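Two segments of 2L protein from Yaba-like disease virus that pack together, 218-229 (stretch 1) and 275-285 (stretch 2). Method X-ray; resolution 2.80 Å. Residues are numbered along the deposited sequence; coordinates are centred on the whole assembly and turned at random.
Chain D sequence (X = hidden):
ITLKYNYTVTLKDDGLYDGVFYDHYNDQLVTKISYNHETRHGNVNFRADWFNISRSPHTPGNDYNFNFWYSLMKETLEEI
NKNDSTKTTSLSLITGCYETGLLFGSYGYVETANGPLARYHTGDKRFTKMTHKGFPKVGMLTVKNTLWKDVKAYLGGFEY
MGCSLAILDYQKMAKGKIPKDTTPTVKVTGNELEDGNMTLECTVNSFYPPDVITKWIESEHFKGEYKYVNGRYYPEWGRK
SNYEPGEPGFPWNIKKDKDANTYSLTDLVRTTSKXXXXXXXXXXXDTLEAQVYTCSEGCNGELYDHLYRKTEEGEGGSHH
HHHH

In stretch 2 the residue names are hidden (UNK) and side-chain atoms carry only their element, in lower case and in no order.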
# COMPACT_ATOMS: atom_id res chain seq x y z
N GLU D 218 29.16 4.88 -25.29
CA GLU D 218 29.00 4.96 -26.73
C GLU D 218 27.74 5.77 -27.02
O GLU D 218 26.69 5.52 -26.43
CB GLU D 218 28.93 3.57 -27.34
CG GLU D 218 30.30 2.92 -27.44
CD GLU D 218 30.24 1.45 -27.79
OE1 GLU D 218 29.52 1.09 -28.74
OE2 GLU D 218 30.92 0.65 -27.11
N SER D 219 27.85 6.75 -27.92
CA SER D 219 26.72 7.63 -28.25
C SER D 219 25.43 6.95 -28.73
O SER D 219 24.35 7.52 -28.61
CB SER D 219 27.15 8.66 -29.29
OG SER D 219 27.61 8.02 -30.46
N GLU D 220 25.55 5.74 -29.28
CA GLU D 220 24.38 5.02 -29.75
C GLU D 220 23.35 4.89 -28.62
O GLU D 220 22.14 5.02 -28.84
CB GLU D 220 24.77 3.63 -30.24
CG GLU D 220 25.45 2.78 -29.19
CD GLU D 220 25.53 1.32 -29.58
OE1 GLU D 220 24.46 0.69 -29.74
OE2 GLU D 220 26.66 0.79 -29.72
N HIS D 221 23.84 4.64 -27.42
CA HIS D 221 22.98 4.47 -26.25
C HIS D 221 22.16 5.68 -25.85
O HIS D 221 21.30 5.58 -24.98
CB HIS D 221 23.82 4.01 -25.07
CG HIS D 221 24.48 2.69 -25.30
ND1 HIS D 221 23.77 1.57 -25.65
CD2 HIS D 221 25.78 2.32 -25.22
CE1 HIS D 221 24.60 0.55 -25.78
NE2 HIS D 221 25.83 0.98 -25.52
N PHE D 222 22.41 6.83 -26.45
CA PHE D 222 21.63 8.00 -26.10
C PHE D 222 20.50 8.24 -27.08
O PHE D 222 19.83 9.28 -27.05
CB PHE D 222 22.53 9.24 -26.00
CG PHE D 222 23.40 9.23 -24.79
CD1 PHE D 222 24.59 8.52 -24.77
CD2 PHE D 222 22.99 9.88 -23.63
CE1 PHE D 222 25.36 8.45 -23.62
CE2 PHE D 222 23.74 9.81 -22.47
CZ PHE D 222 24.94 9.09 -22.47
N LYS D 223 20.26 7.25 -27.95
CA LYS D 223 19.22 7.32 -28.96
C LYS D 223 18.84 8.74 -29.40
O LYS D 223 17.67 9.12 -29.33
CB LYS D 223 17.96 6.59 -28.46
CG LYS D 223 17.99 5.08 -28.61
CD LYS D 223 18.98 4.41 -27.66
CE LYS D 223 18.91 2.88 -27.77
NZ LYS D 223 19.90 2.19 -26.89
N GLY D 224 19.82 9.52 -29.84
CA GLY D 224 19.52 10.87 -30.30
C GLY D 224 19.44 11.99 -29.27
O GLY D 224 19.77 13.13 -29.60
N GLU D 225 19.01 11.69 -28.05
CA GLU D 225 18.92 12.71 -27.01
C GLU D 225 20.10 12.58 -26.07
O GLU D 225 20.26 11.55 -25.40
CB GLU D 225 17.62 12.56 -26.22
CG GLU D 225 17.33 13.73 -25.30
CD GLU D 225 16.01 13.58 -24.57
OE1 GLU D 225 15.59 14.56 -23.90
OE2 GLU D 225 15.39 12.49 -24.65
N TYR D 226 20.94 13.61 -26.01
CA TYR D 226 22.12 13.59 -25.15
C TYR D 226 21.93 14.08 -23.71
O TYR D 226 22.46 15.12 -23.31
CB TYR D 226 23.26 14.35 -25.81
CG TYR D 226 23.79 13.64 -27.02
CD1 TYR D 226 23.28 13.90 -28.29
CD2 TYR D 226 24.75 12.64 -26.89
CE1 TYR D 226 23.71 13.17 -29.40
CE2 TYR D 226 25.18 11.91 -27.99
CZ TYR D 226 24.66 12.17 -29.24
OH TYR D 226 25.06 11.42 -30.32
N LYS D 227 21.14 13.32 -22.95
CA LYS D 227 20.85 13.58 -21.55
C LYS D 227 21.01 12.23 -20.86
O LYS D 227 20.62 11.20 -21.39
CB LYS D 227 19.41 14.09 -21.36
CG LYS D 227 19.16 15.47 -21.93
CD LYS D 227 17.70 15.87 -21.72
CE LYS D 227 17.35 17.17 -22.45
NZ LYS D 227 15.88 17.46 -22.37
N TYR D 228 21.64 12.25 -19.69
CA TYR D 228 21.83 11.02 -18.93
C TYR D 228 20.59 10.85 -18.05
O TYR D 228 20.37 11.64 -17.13
CB TYR D 228 23.08 11.15 -18.07
CG TYR D 228 23.45 9.90 -17.33
CD1 TYR D 228 24.22 8.91 -17.93
CD2 TYR D 228 23.01 9.69 -16.01
CE1 TYR D 228 24.57 7.73 -17.24
CE2 TYR D 228 23.34 8.53 -15.32
CZ TYR D 228 24.12 7.55 -15.93
OH TYR D 228 24.48 6.42 -15.24
N VAL D 229 19.77 9.84 -18.33
CA VAL D 229 18.55 9.61 -17.55
C VAL D 229 18.88 8.83 -16.27
O VAL D 229 19.39 7.71 -16.33
CB VAL D 229 17.52 8.84 -18.37
CG1 VAL D 229 16.23 8.69 -17.58
CG2 VAL D 229 17.26 9.57 -19.67
N UNK D 275 34.90 -0.68 -30.20
CA UNK D 275 33.58 -0.05 -30.09
C UNK D 275 32.84 0.06 -31.41
O UNK D 275 33.17 -0.64 -32.37
c UNK D 275 34.75 2.21 -30.16
c UNK D 275 33.73 1.34 -29.47
s UNK D 275 34.88 3.82 -29.37
c UNK D 275 35.89 3.42 -27.94
N UNK D 276 31.85 0.94 -31.45
CA UNK D 276 31.05 1.13 -32.66
C UNK D 276 30.13 2.34 -32.58
O UNK D 276 29.05 2.33 -33.17
c UNK D 276 30.21 -0.12 -32.93
o UNK D 276 29.28 -0.35 -31.87
N UNK D 277 30.55 3.38 -31.86
CA UNK D 277 29.73 4.59 -31.73
C UNK D 277 30.52 5.80 -31.27
O UNK D 277 30.01 6.92 -31.28
o UNK D 277 27.67 3.39 -31.20
c UNK D 277 28.58 4.36 -30.73
N UNK D 278 31.76 5.58 -30.88
CA UNK D 278 32.60 6.67 -30.38
C UNK D 278 31.98 7.16 -29.09
O UNK D 278 30.90 7.76 -29.09
o UNK D 278 32.63 10.85 -31.93
c UNK D 278 33.59 8.93 -30.88
c UNK D 278 33.62 10.12 -31.80
n UNK D 278 34.75 10.33 -32.45
c UNK D 278 32.68 7.82 -31.37
N UNK D 279 32.66 6.94 -27.96
CA UNK D 279 32.13 7.37 -26.68
C UNK D 279 31.90 8.87 -26.58
O UNK D 279 32.49 9.67 -27.32
c UNK D 279 33.19 6.89 -25.69
c UNK D 279 34.07 6.51 -27.81
c UNK D 279 34.44 7.08 -26.46
N UNK D 280 31.01 9.21 -25.66
CA UNK D 280 30.67 10.58 -25.35
C UNK D 280 31.05 10.68 -23.86
O UNK D 280 31.00 9.69 -23.13
c UNK D 280 28.85 12.24 -25.28
c UNK D 280 29.17 10.81 -25.55
c UNK D 280 28.37 9.91 -24.63
N UNK D 281 31.46 11.86 -23.41
CA UNK D 281 31.87 11.99 -22.03
C UNK D 281 30.73 12.45 -21.11
O UNK D 281 30.12 13.49 -21.35
c UNK D 281 33.04 12.98 -21.93
s UNK D 281 33.77 13.11 -20.26
N UNK D 282 30.44 11.65 -20.08
CA UNK D 282 29.41 12.02 -19.11
C UNK D 282 30.12 12.41 -17.82
O UNK D 282 30.82 11.60 -17.22
c UNK D 282 27.30 11.37 -17.97
c UNK D 282 27.94 10.23 -20.09
c UNK D 282 28.45 10.86 -18.80
N UNK D 283 29.93 13.66 -17.40
CA UNK D 283 30.57 14.20 -16.20
C UNK D 283 29.64 14.30 -15.00
O UNK D 283 28.61 14.96 -15.06
c UNK D 283 31.12 15.59 -16.49
c UNK D 283 32.28 15.48 -17.46
c UNK D 283 31.56 16.27 -15.21
N UNK D 284 30.02 13.63 -13.90
CA UNK D 284 29.23 13.66 -12.68
C UNK D 284 29.88 14.58 -11.66
O UNK D 284 31.00 14.34 -11.22
c UNK D 284 28.33 11.33 -12.98
c UNK D 284 26.95 11.18 -12.84
c UNK D 284 28.29 9.71 -14.77
c UNK D 284 26.91 9.55 -14.62
c UNK D 284 28.99 10.59 -13.95
c UNK D 284 29.08 12.27 -12.10
c UNK D 284 26.23 10.29 -13.66
N UNK D 285 29.16 15.63 -11.28
CA UNK D 285 29.66 16.58 -10.30
C UNK D 285 28.49 17.22 -9.54
O UNK D 285 27.36 17.18 -10.02
n UNK D 285 32.19 18.44 -9.36
n UNK D 285 31.52 20.39 -8.81
c UNK D 285 32.45 19.49 -8.60
c UNK D 285 31.05 18.67 -10.08
c UNK D 285 30.63 19.91 -9.74
c UNK D 285 30.46 17.66 -11.01

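Position 275 carries two carbons, a sulfur and a last carbon in an unbranched chain. Its CB lies 3.7 Å from OE2 of Glu218, but the end of the chain leads away. The thioether makes it Met275.

Position 276 has one carbon and one oxygen, and the oxygen lies near the carboxylate of Glu218. It is Ser276. Its OG donates a weak hydrogen bond to OE1 of Glu218 at 3.5 Å.

Position 277 repeats that pair of atoms, a carbon and then an oxygen, and points toward stretch 1. Its CB sits 3.5 Å from CB of Glu218. This is Ser277. Its OG turns back to the backbone O of Ser276 at 2.6 Å, while its own backbone O accepts a hydrogen bond from OG of Ser219 at 2.8 Å.

At 278, three carbons end in one oxygen and one nitrogen, and the CA-to-CB bond points away from stretch 1. An amide on that length gives Gln278. Only its backbone bonds across: N of Ser219 reaches O of Gln278 at 3.4 Å, nearly straight but weak.

Position 279 closes three carbons onto its own backbone N, which defines Pro279. CA of Glu218 and CA of Pro279 are 4.0 Å apart in an antiparallel, non-hydrogen-bonded bridge, a pairing that asks no N-H of the proline.

Position 280 has one carbon carrying two more and points toward stretch 1, packing against Phe222 and Tyr226. It is Val280, with CG1 3.5 Å from CE1 of Phe222.

Position 281 holds one carbon and one sulfur, out of reach of stretch 1. It is Cys281, bonded covalently elsewhere in the structure.

Position 282 again branches at its first carbon and points toward stretch 1. This is Val282; its CG1 lies 3.9 Å from CD1 of Tyr228 and its CG2 4.0 Å from CZ of Phe222.

Position 283 has the same three-carbon fork but is out of reach: Val283.

At 284, one carbon bears a six-carbon ring with no oxygen, and the edge of that ring meets the face of Tyr228. This is Phe284, its CZ 3.7 Å from CZ of Tyr228, with the planes at 88°.

Position 285 bears a five-membered ring of three carbons and two nitrogens, far from stretch 1. It is His285.

The contact divides along its length. Near Glu218 and Ser219 it is polar: OG of Ser219 bonds to the backbone O of Ser277, and weaker bonds join Ser219 to Gln278 and Ser276 to Glu218. Farther on, strand alternation presents Val280 and Val282 to aromatic rings while Cys281 and Val283 stay out of reach, and Phe284 extends the apolar row by swinging its ring to Tyr228.

Stretch 2 (275-285) MSSQPVCVVFH
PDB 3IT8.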